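Local coordinates for protein diaminopimelate decarboxylase (Methanocaldococcus jannaschii, PDB 1TWI) that catalyses the pyridoxal 5'-phosphate-dependent decarboxylation of meso-diaminopimelate to L-lysine, the last step of lysine biosynthesis by the diaminopimelate pathway, at residues M35-Y44 with I76-C85; K60-N71 with P285-V296. One frame throughout, in Å; residues are numbered along the deposited sequence.

Contact 1 (M35-Y44 with I76-C85); sequences MSEEQIKINY and ITRLLAKLGC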
loop_
_atom_site.group_PDB
_atom_site.type_symbol
_atom_site.label_atom_id
_atom_site.label_comp_id
_atom_site.label_asym_id
_atom_site.label_seq_id
_atom_site.Cartn_x
_atom_site.Cartn_y
_atom_site.Cartn_z
ATOM N N MET A 35 19.638 -4.034 5.698
ATOM C CA MET A 35 19.657 -2.882 6.569
ATOM C C MET A 35 21.041 -2.813 7.145
ATOM O O MET A 35 21.497 -3.808 7.724
ATOM C CB MET A 35 18.638 -3.058 7.716
ATOM C CG MET A 35 17.165 -2.974 7.211
ATOM S SD MET A 35 16.732 -1.289 6.536
ATOM C CE MET A 35 16.706 -0.319 7.975
ATOM N N SER A 36 21.698 -1.653 7.029
ATOM C CA SER A 36 23.074 -1.476 7.576
ATOM C C SER A 36 22.991 -1.009 9.034
ATOM O O SER A 36 22.504 0.109 9.343
ATOM C CB SER A 36 23.860 -0.416 6.765
ATOM O OG SER A 36 25.067 -0.078 7.450
ATOM N N GLU A 37 23.467 -1.856 9.944
ATOM C CA GLU A 37 23.435 -1.501 11.348
ATOM C C GLU A 37 24.321 -0.290 11.591
ATOM O O GLU A 37 23.947 0.615 12.331
ATOM C CB GLU A 37 23.936 -2.676 12.198
ATOM C CG GLU A 37 24.057 -2.339 13.694
ATOM C CD GLU A 37 24.472 -3.583 14.459
ATOM O OE1 GLU A 37 23.596 -4.289 14.975
ATOM O OE2 GLU A 37 25.668 -3.900 14.503
ATOM N N GLU A 38 25.507 -0.257 10.984
ATOM C CA GLU A 38 26.387 0.910 11.204
ATOM C C GLU A 38 25.759 2.204 10.629
ATOM O O GLU A 38 25.910 3.276 11.205
ATOM C CB GLU A 38 27.771 0.644 10.552
ATOM C CG GLU A 38 28.807 1.781 10.653
ATOM C CD GLU A 38 29.260 2.128 12.084
ATOM O OE1 GLU A 38 29.110 1.305 13.027
ATOM O OE2 GLU A 38 29.796 3.252 12.247
ATOM N N GLN A 39 25.100 2.139 9.479
ATOM C CA GLN A 39 24.497 3.370 8.978
ATOM C C GLN A 39 23.432 3.918 9.995
ATOM O O GLN A 39 23.283 5.145 10.166
ATOM C CB GLN A 39 23.804 3.130 7.614
ATOM C CG GLN A 39 23.249 4.423 7.024
ATOM C CD GLN A 39 24.389 5.401 6.704
ATOM O OE1 GLN A 39 24.550 6.466 7.352
ATOM N NE2 GLN A 39 25.211 5.022 5.749
ATOM N N ILE A 40 22.650 3.024 10.622
ATOM C CA ILE A 40 21.670 3.480 11.609
ATOM C C ILE A 40 22.411 4.127 12.787
ATOM O O ILE A 40 21.981 5.191 13.304
ATOM C CB ILE A 40 20.757 2.314 12.132
ATOM C CG1 ILE A 40 19.891 1.782 10.981
ATOM C CG2 ILE A 40 19.834 2.825 13.279
ATOM C CD1 ILE A 40 19.075 0.526 11.301
ATOM N N LYS A 41 23.512 3.520 13.233
ATOM C CA LYS A 41 24.265 4.128 14.348
ATOM C C LYS A 41 24.800 5.481 13.933
ATOM O O LYS A 41 24.785 6.439 14.733
ATOM C CB LYS A 41 25.468 3.263 14.782
ATOM C CG LYS A 41 25.067 1.859 15.341
ATOM C CD LYS A 41 26.365 1.155 15.847
ATOM C CE LYS A 41 26.189 -0.324 15.877
ATOM N NZ LYS A 41 25.107 -0.706 16.823
ATOM N N ILE A 42 25.274 5.574 12.707
ATOM C CA ILE A 42 25.770 6.897 12.227
ATOM C C ILE A 42 24.648 7.945 12.197
ATOM O O ILE A 42 24.820 9.094 12.671
ATOM C CB ILE A 42 26.351 6.775 10.802
ATOM C CG1 ILE A 42 27.711 6.052 10.910
ATOM C CG2 ILE A 42 26.416 8.212 10.125
ATOM C CD1 ILE A 42 28.268 5.528 9.588
ATOM N N ASN A 43 23.486 7.558 11.660
ATOM C CA ASN A 43 22.389 8.541 11.577
ATOM C C ASN A 43 21.945 8.991 12.976
ATOM O O ASN A 43 21.683 10.174 13.208
ATOM C CB ASN A 43 21.190 7.936 10.786
ATOM C CG ASN A 43 21.521 7.695 9.309
ATOM O OD1 ASN A 43 22.532 8.208 8.798
ATOM N ND2 ASN A 43 20.681 6.915 8.609
ATOM N N TYR A 44 21.856 8.035 13.907
ATOM C CA TYR A 44 21.438 8.331 15.254
ATOM C C TYR A 44 22.481 9.226 15.930
ATOM O O TYR A 44 22.150 10.212 16.584
ATOM C CB TYR A 44 21.314 7.038 16.082
ATOM C CG TYR A 44 20.864 7.309 17.495
ATOM C CD1 TYR A 44 19.580 7.787 17.751
ATOM C CD2 TYR A 44 21.728 7.143 18.561
ATOM C CE1 TYR A 44 19.171 8.098 19.055
ATOM C CE2 TYR A 44 21.341 7.445 19.864
ATOM C CZ TYR A 44 20.058 7.918 20.101
ATOM O OH TYR A 44 19.663 8.194 21.396
ATOM N N ILE A 76 15.361 -3.917 14.370
ATOM C CA ILE A 76 15.703 -2.490 14.177
ATOM C C ILE A 76 15.334 -1.684 15.427
ATOM O O ILE A 76 16.107 -0.836 15.874
ATOM C CB ILE A 76 14.972 -1.889 12.920
ATOM C CG1 ILE A 76 15.426 -2.622 11.640
ATOM C CG2 ILE A 76 15.235 -0.364 12.810
ATOM C CD1 ILE A 76 16.967 -2.697 11.482
ATOM N N THR A 77 14.138 -1.934 15.987
ATOM C CA THR A 77 13.710 -1.218 17.177
ATOM C C THR A 77 14.560 -1.635 18.393
ATOM O O THR A 77 14.872 -0.802 19.253
ATOM C CB THR A 77 12.168 -1.421 17.455
ATOM O OG1 THR A 77 11.894 -2.809 17.631
ATOM C CG2 THR A 77 11.334 -0.873 16.289
ATOM N N ARG A 78 14.973 -2.901 18.470
ATOM C CA ARG A 78 15.829 -3.279 19.597
ATOM C C ARG A 78 17.189 -2.610 19.460
ATOM O O ARG A 78 17.777 -2.213 20.467
ATOM C CB ARG A 78 15.969 -4.828 19.735
ATOM C CG ARG A 78 14.678 -5.426 20.314
ATOM C CD ARG A 78 14.712 -6.910 20.635
ATOM N NE ARG A 78 15.529 -7.173 21.817
ATOM C CZ ARG A 78 15.142 -7.095 23.093
ATOM N NH1 ARG A 78 13.902 -6.756 23.472
ATOM N NH2 ARG A 78 16.041 -7.377 24.019
ATOM N N LEU A 79 17.678 -2.494 18.222
ATOM C CA LEU A 79 18.966 -1.816 17.981
ATOM C C LEU A 79 18.831 -0.392 18.488
ATOM O O LEU A 79 19.651 0.089 19.303
ATOM C CB LEU A 79 19.271 -1.778 16.474
ATOM C CG LEU A 79 20.473 -0.875 16.025
ATOM C CD1 LEU A 79 21.851 -1.290 16.717
ATOM C CD2 LEU A 79 20.544 -0.904 14.481
ATOM N N LEU A 80 17.802 0.319 17.981
ATOM C CA LEU A 80 17.601 1.694 18.393
ATOM C C LEU A 80 17.420 1.836 19.920
ATOM O O LEU A 80 18.014 2.741 20.514
ATOM C CB LEU A 80 16.454 2.364 17.563
ATOM C CG LEU A 80 16.991 2.706 16.162
ATOM C CD1 LEU A 80 15.832 2.918 15.178
ATOM C CD2 LEU A 80 17.878 3.970 16.283
ATOM N N ALA A 81 16.691 0.911 20.564
ATOM C CA ALA A 81 16.521 0.985 22.021
ATOM C C ALA A 81 17.917 0.865 22.717
ATOM O O ALA A 81 18.229 1.610 23.670
ATOM C CB ALA A 81 15.617 -0.185 22.543
ATOM N N LYS A 82 18.706 -0.095 22.269
ATOM C CA LYS A 82 20.017 -0.288 22.848
ATOM C C LYS A 82 20.927 0.926 22.671
ATOM O O LYS A 82 21.813 1.133 23.490
ATOM C CB LYS A 82 20.678 -1.534 22.260
ATOM C CG LYS A 82 20.101 -2.822 22.859
ATOM C CD LYS A 82 21.064 -3.953 22.563
ATOM C CE LYS A 82 20.573 -5.337 23.012
ATOM N NZ LYS A 82 20.448 -5.483 24.494
ATOM N N LEU A 83 20.703 1.731 21.642
ATOM C CA LEU A 83 21.492 2.945 21.476
ATOM C C LEU A 83 21.064 4.085 22.432
ATOM O O LEU A 83 21.749 5.110 22.513
ATOM C CB LEU A 83 21.436 3.443 20.026
ATOM C CG LEU A 83 22.026 2.502 18.975
ATOM C CD1 LEU A 83 21.859 3.091 17.574
ATOM C CD2 LEU A 83 23.527 2.289 19.290
ATOM N N GLY A 84 19.969 3.899 23.167
ATOM C CA GLY A 84 19.475 4.927 24.084
ATOM C C GLY A 84 18.337 5.766 23.500
ATOM O O GLY A 84 17.853 6.757 24.080
ATOM N N CYS A 85 17.891 5.354 22.324
ATOM C CA CYS A 85 16.837 6.074 21.626
ATOM C C CYS A 85 15.434 5.853 22.226
ATOM O O CYS A 85 15.169 4.789 22.817
ATOM C CB CYS A 85 16.864 5.602 20.164
ATOM S SG CYS A 85 15.988 6.675 19.005
HETATM O O HOH W 1 21.495 7.968 23.142
#

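Contact 2 (K60-N71 with P285-V296); sequences KEFIVAYAYKAN and PNLILEPGRSLV. With PLP (pyridoxal-5'-phosphate), chain E.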
loop_
_atom_site.group_PDB
_atom_site.type_symbol
_atom_site.label_atom_id
_atom_site.label_comp_id
_atom_site.label_asym_id
_atom_site.label_seq_id
_atom_site.Cartn_x
_atom_site.Cartn_y
_atom_site.Cartn_z
ATOM N N LYS A 60 18.461 20.687 30.631
ATOM C CA LYS A 60 17.264 19.844 30.420
ATOM C C LYS A 60 17.565 18.604 29.579
ATOM O O LYS A 60 18.684 18.414 29.107
ATOM C CB LYS A 60 16.160 20.686 29.774
ATOM C CG LYS A 60 15.690 21.809 30.723
ATOM C CD LYS A 60 15.284 21.190 32.048
ATOM C CE LYS A 60 13.904 21.551 32.560
ATOM N NZ LYS A 60 13.931 22.842 33.341
ATOM N N GLU A 61 16.594 17.735 29.389
ATOM C CA GLU A 61 16.913 16.555 28.589
ATOM C C GLU A 61 16.617 16.736 27.089
ATOM O O GLU A 61 15.784 17.558 26.704
ATOM C CB GLU A 61 16.117 15.370 29.151
ATOM C CG GLU A 61 16.730 14.001 28.850
ATOM C CD GLU A 61 15.933 12.847 29.511
ATOM O OE1 GLU A 61 15.077 13.153 30.423
ATOM O OE2 GLU A 61 16.174 11.658 29.105
ATOM N N PHE A 62 17.336 15.992 26.254
ATOM C CA PHE A 62 17.113 15.962 24.799
ATOM C C PHE A 62 16.764 14.494 24.498
ATOM O O PHE A 62 17.552 13.582 24.829
ATOM C CB PHE A 62 18.360 16.358 23.971
ATOM C CG PHE A 62 18.173 16.111 22.487
ATOM C CD1 PHE A 62 17.250 16.844 21.761
ATOM C CD2 PHE A 62 18.856 15.075 21.845
ATOM C CE1 PHE A 62 17.005 16.540 20.393
ATOM C CE2 PHE A 62 18.618 14.760 20.479
ATOM C CZ PHE A 62 17.700 15.492 19.770
ATOM N N ILE A 63 15.614 14.260 23.865
ATOM C CA ILE A 63 15.173 12.877 23.602
ATOM C C ILE A 63 14.857 12.652 22.148
ATOM O O ILE A 63 14.088 13.405 21.574
ATOM C CB ILE A 63 13.845 12.538 24.367
ATOM C CG1 ILE A 63 14.085 12.672 25.864
ATOM C CG2 ILE A 63 13.346 11.068 24.038
ATOM C CD1 ILE A 63 12.765 12.577 26.662
ATOM N N VAL A 64 15.426 11.608 21.562
ATOM C CA VAL A 64 15.090 11.271 20.182
ATOM C C VAL A 64 13.967 10.215 20.284
ATOM O O VAL A 64 14.177 9.098 20.789
ATOM C CB VAL A 64 16.297 10.642 19.461
ATOM C CG1 VAL A 64 15.924 10.279 18.021
ATOM C CG2 VAL A 64 17.480 11.624 19.496
ATOM N N ALA A 65 12.764 10.564 19.865
ATOM C CA ALA A 65 11.688 9.570 19.894
ATOM C C ALA A 65 11.527 9.070 18.459
ATOM O O ALA A 65 10.777 9.660 17.632
ATOM C CB ALA A 65 10.373 10.199 20.416
ATOM N N TYR A 66 12.230 7.979 18.158
ATOM C CA TYR A 66 12.197 7.424 16.798
ATOM C C TYR A 66 10.782 7.125 16.324
ATOM O O TYR A 66 10.024 6.487 17.019
ATOM C CB TYR A 66 13.125 6.187 16.726
ATOM C CG TYR A 66 12.943 5.373 15.493
ATOM C CD1 TYR A 66 13.202 5.906 14.226
ATOM C CD2 TYR A 66 12.483 4.053 15.584
ATOM C CE1 TYR A 66 13.007 5.151 13.069
ATOM C CE2 TYR A 66 12.280 3.286 14.434
ATOM C CZ TYR A 66 12.536 3.837 13.184
ATOM O OH TYR A 66 12.258 3.090 12.063
ATOM N N ALA A 67 10.413 7.611 15.148
ATOM C CA ALA A 67 9.060 7.367 14.685
ATOM C C ALA A 67 8.926 5.935 14.123
ATOM O O ALA A 67 9.386 5.644 12.979
ATOM C CB ALA A 67 8.691 8.362 13.619
ATOM N N TYR A 68 8.322 5.061 14.927
ATOM C CA TYR A 68 8.142 3.660 14.565
ATOM C C TYR A 68 7.457 3.448 13.253
ATOM O O TYR A 68 7.723 2.457 12.578
ATOM C CB TYR A 68 7.342 2.902 15.649
ATOM C CG TYR A 68 8.232 2.333 16.735
ATOM C CD1 TYR A 68 9.422 2.993 17.091
ATOM C CD2 TYR A 68 7.893 1.130 17.394
ATOM C CE1 TYR A 68 10.270 2.456 18.109
ATOM C CE2 TYR A 68 8.722 0.580 18.409
ATOM C CZ TYR A 68 9.885 1.242 18.762
ATOM O OH TYR A 68 10.652 0.774 19.801
ATOM N N LYS A 69 6.627 4.393 12.837
ATOM C CA LYS A 69 5.878 4.159 11.589
ATOM C C LYS A 69 6.828 3.995 10.416
ATOM O O LYS A 69 6.450 3.417 9.401
ATOM C CB LYS A 69 4.870 5.272 11.307
ATOM C CG LYS A 69 5.450 6.637 10.910
ATOM C CD LYS A 69 4.662 7.777 11.632
ATOM C CE LYS A 69 5.363 8.046 13.001
ATOM N NZ LYS A 69 4.719 8.954 13.932
ATOM N N ALA A 70 8.059 4.504 10.555
ATOM C CA ALA A 70 9.054 4.381 9.468
ATOM C C ALA A 70 9.619 2.969 9.262
ATOM O O ALA A 70 9.953 2.576 8.133
ATOM C CB ALA A 70 10.206 5.375 9.688
ATOM N N ASN A 71 9.655 2.184 10.330
ATOM C CA ASN A 71 10.204 0.811 10.269
ATOM C C ASN A 71 10.162 0.309 11.716
ATOM O O ASN A 71 10.929 0.802 12.569
ATOM C CB ASN A 71 11.670 0.838 9.816
ATOM C CG ASN A 71 12.181 -0.570 9.417
ATOM O OD1 ASN A 71 11.811 -1.563 10.043
ATOM N ND2 ASN A 71 13.028 -0.647 8.406
ATOM N N PRO A 285 12.515 24.159 28.150
ATOM C CA PRO A 285 11.993 22.798 28.384
ATOM C C PRO A 285 12.907 21.641 27.944
ATOM O O PRO A 285 13.990 21.863 27.363
ATOM C CB PRO A 285 10.704 22.795 27.564
ATOM C CG PRO A 285 11.179 23.572 26.264
ATOM C CD PRO A 285 12.011 24.744 26.881
ATOM N N ASN A 286 12.481 20.409 28.252
ATOM C CA ASN A 286 13.187 19.264 27.669
ATOM C C ASN A 286 12.811 19.356 26.200
ATOM O O ASN A 286 11.734 19.831 25.874
ATOM C CB ASN A 286 12.671 17.958 28.241
ATOM C CG ASN A 286 12.847 17.902 29.715
ATOM O OD1 ASN A 286 13.984 18.006 30.211
ATOM N ND2 ASN A 286 11.740 17.769 30.444
ATOM N N LEU A 287 13.693 18.907 25.308
ATOM C CA LEU A 287 13.420 18.994 23.896
ATOM C C LEU A 287 13.287 17.586 23.313
ATOM O O LEU A 287 14.127 16.724 23.595
ATOM C CB LEU A 287 14.601 19.738 23.174
ATOM C CG LEU A 287 14.601 19.730 21.628
ATOM C CD1 LEU A 287 13.325 20.371 21.096
ATOM C CD2 LEU A 287 15.846 20.495 21.036
ATOM N N ILE A 288 12.231 17.326 22.537
ATOM C CA ILE A 288 12.064 15.996 21.937
ATOM C C ILE A 288 11.891 16.159 20.436
ATOM O O ILE A 288 11.193 17.106 19.998
ATOM C CB ILE A 288 10.753 15.312 22.447
ATOM C CG1 ILE A 288 10.808 15.189 23.977
ATOM C CG2 ILE A 288 10.571 13.940 21.802
ATOM C CD1 ILE A 288 9.423 14.804 24.660
ATOM N N LEU A 289 12.520 15.280 19.645
ATOM C CA LEU A 289 12.321 15.289 18.192
ATOM C C LEU A 289 11.835 13.881 17.854
ATOM O O LEU A 289 12.109 12.937 18.598
ATOM C CB LEU A 289 13.632 15.570 17.408
ATOM C CG LEU A 289 14.313 16.917 17.714
ATOM C CD1 LEU A 289 15.490 17.175 16.702
ATOM C CD2 LEU A 289 13.279 18.017 17.596
ATOM N N GLU A 290 11.152 13.743 16.720
ATOM C CA GLU A 290 10.585 12.446 16.315
ATOM C C GLU A 290 11.037 12.047 14.948
ATOM O O GLU A 290 10.228 11.739 14.100
ATOM C CB GLU A 290 9.045 12.502 16.334
ATOM C CG GLU A 290 8.417 12.841 17.743
ATOM C CD GLU A 290 6.874 13.067 17.674
ATOM O OE1 GLU A 290 6.335 13.448 16.602
ATOM O OE2 GLU A 290 6.220 12.898 18.712
ATOM N N PRO A 291 12.364 12.029 14.699
ATOM C CA PRO A 291 12.774 11.644 13.358
ATOM C C PRO A 291 12.399 10.187 13.040
ATOM O O PRO A 291 12.463 9.312 13.936
ATOM C CB PRO A 291 14.298 11.853 13.373
ATOM C CG PRO A 291 14.684 11.496 14.810
ATOM C CD PRO A 291 13.514 12.112 15.636
ATOM N N GLY A 292 12.010 9.949 11.781
ATOM C CA GLY A 292 11.694 8.605 11.308
ATOM C C GLY A 292 12.663 8.321 10.144
ATOM O O GLY A 292 13.705 7.673 10.291
ATOM N N ARG A 293 12.296 8.848 8.982
ATOM C CA ARG A 293 13.069 8.710 7.752
ATOM C C ARG A 293 14.528 9.059 7.981
ATOM O O ARG A 293 15.403 8.311 7.579
ATOM C CB ARG A 293 12.488 9.641 6.685
ATOM C CG ARG A 293 12.861 9.307 5.235
ATOM C CD ARG A 293 12.467 10.526 4.319
ATOM N NE ARG A 293 11.042 10.870 4.470
ATOM C CZ ARG A 293 10.053 10.284 3.792
ATOM N NH1 ARG A 293 10.290 9.324 2.877
ATOM N NH2 ARG A 293 8.812 10.623 4.079
ATOM N N SER A 294 14.817 10.169 8.663
ATOM C CA SER A 294 16.225 10.529 8.834
ATOM C C SER A 294 17.071 9.636 9.762
ATOM O O SER A 294 18.302 9.849 9.896
ATOM C CB SER A 294 16.373 12.033 9.210
ATOM O OG SER A 294 15.686 12.331 10.406
ATOM N N LEU A 295 16.442 8.667 10.445
ATOM C CA LEU A 295 17.256 7.709 11.183
ATOM C C LEU A 295 17.469 6.423 10.398
ATOM O O LEU A 295 18.528 5.810 10.518
ATOM C CB LEU A 295 16.646 7.266 12.518
ATOM C CG LEU A 295 16.748 8.361 13.585
ATOM C CD1 LEU A 295 16.120 7.855 14.830
ATOM C CD2 LEU A 295 18.236 8.741 13.811
ATOM N N VAL A 296 16.477 5.981 9.628
ATOM C CA VAL A 296 16.644 4.697 8.977
ATOM C C VAL A 296 16.653 4.600 7.462
ATOM O O VAL A 296 17.112 3.599 6.933
ATOM C CB VAL A 296 15.581 3.667 9.535
ATOM C CG1 VAL A 296 15.753 3.534 11.078
ATOM C CG2 VAL A 296 14.102 4.151 9.220
HETATM N N1 PLP E . 6.021 12.501 14.138
HETATM C C2 PLP E . 4.743 12.395 13.621
HETATM C C2A PLP E . 3.592 12.925 14.511
HETATM C C3 PLP E . 4.599 11.801 12.370
HETATM O O3 PLP E . 3.330 11.711 11.894
HETATM C C4 PLP E . 5.651 11.357 11.613
HETATM C C4A PLP E . 5.372 10.707 10.215
HETATM O O4A PLP E . 4.244 10.400 9.992
HETATM C C5 PLP E . 6.961 11.464 12.131
HETATM C C6 PLP E . 7.097 12.050 13.379
HETATM C C5A PLP E . 8.248 11.036 11.441
HETATM O O4P PLP E . 8.435 11.705 10.167
HETATM P P PLP E . 9.765 11.523 9.324
HETATM O O1P PLP E . 9.521 12.340 8.122
HETATM O O2P PLP E . 9.839 10.056 9.006
HETATM O O3P PLP E . 10.888 12.008 10.123
#

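Contact 1 (M35-Y44 with I76-C85)
Tyr44 carries CG anti to its own nitrogen (chi1 -179°), which sends the ring across to the turn Leu83-Cys85; Leu79, with its first torsion likewise trans (170°), drives its forked end against Glu37, Ile40 and Lys41. The contact joins the helix leading into strand 62-67 to the helix that follows that strand, outside the barrel strands. Ile40 meets three aliphatic side chains of helix 76-82. Its two branches spread over Leu79, CD1 lying 3.8 Å from Leu79 CD2 and going on to Ile76, while CG2 of Ile40 goes on to Leu80 CD2 at 3.8 Å, nearly at right angles. A branched aliphatic residue suits this place, where helices 37-44 and 76-82 cross at -43°.

At the far end Leu83 and Cys85 approach the tyrosine ring obliquely from the same side. Leu83 CB is 4.0 Å from Tyr44 CD2, whereas Cys85 SG lies 3.5 Å from Tyr44 CE1, a sulfur-aromatic contact. A water bridges Tyr44 OH and Leu83 O, donating to the latter at 2.9 Å. Gly84, at positive phi, completes the Schellman motif that ends the second helix.

Along the outer side, Lys41 bends at its last torsion, bringing NZ to a long salt bridge, 4.0 Å, with Glu37 OE2. The carboxylate also hydrogen-bonds Ser407 of the same chain (OE2) and His432 of the second subunit (OE1). With no direct hydrogen bond between the segments, shape and apolar burial join the helices, and polar groups work at the margin, through water at one end and toward the dimer partner at the other.

Contact 2 (K60-N71 with P285-V296)
Asn286, Tyr66 and Phe62 mark the beginning, end and side of two parallel strands, 62-67 and 286-289. Asn286 folds its side chain back beside its own nitrogen (chi1 -60°), and OD1 takes the N-H of Glu61 at 2.7 Å through an in-plane lone pair. The amide thus extends the backbone pairing beyond the first bridge, while its ND2 binds Asp244. Phe62 lies alongside Leu287, whose CG sits 3.9 Å from CD1 of Phe62; Leu289 CG touches Phe62 CE1, 3.8 Å away. The edge of the ring is long enough to meet both leucines on that face of the sheet.

Tyr66 works beyond the last bridge. Leu295 CD1 packs obliquely 3.6 Å from Tyr66 CD1, and Tyr66 OH donates to Asn71 O at 2.7 Å, tying down the turn that carries Lys69, the cofactor-bearing lysine, not attached in this structure.

At the end of strand 62-67, Ala67 N donates to Pro291 O. Gly292 N donates to PLP O3P at 2.9 Å and Arg293 N to PLP O2P at 2.7 Å; Gly292, with no side chain, lets the phosphate come close to the backbone. Glu290, also held by Asn111 and His208, sets OE1 2.7 Å from PLP N1. First and last strands paired in parallel, with a phosphate held at the start of a following helix, fit the TIM-barrel domain of fold-type III pyridoxal enzymes.

Overall arrangement
Both contacts are buried, but contact 2 lies in the barrel wall at the cofactor site, whereas contact 1 joins helix 37-58 to helix 74-82 outside that wall and reaches the second subunit along one margin. The segments alternate in sequence, helix 37-58 leading into strand 62-67 and that strand into helix 74-82, so the two contacts share one continuous piece of the fold. They also touch: Asn43 ND2 probably bonds Leu295 O, and Cys85 packs on Val64. Their chemistry follows their place, with regular backbone hydrogen bonds and phosphate-binding amides in contact 2, and aliphatic packing trimmed by water and a long salt bridge in contact 1.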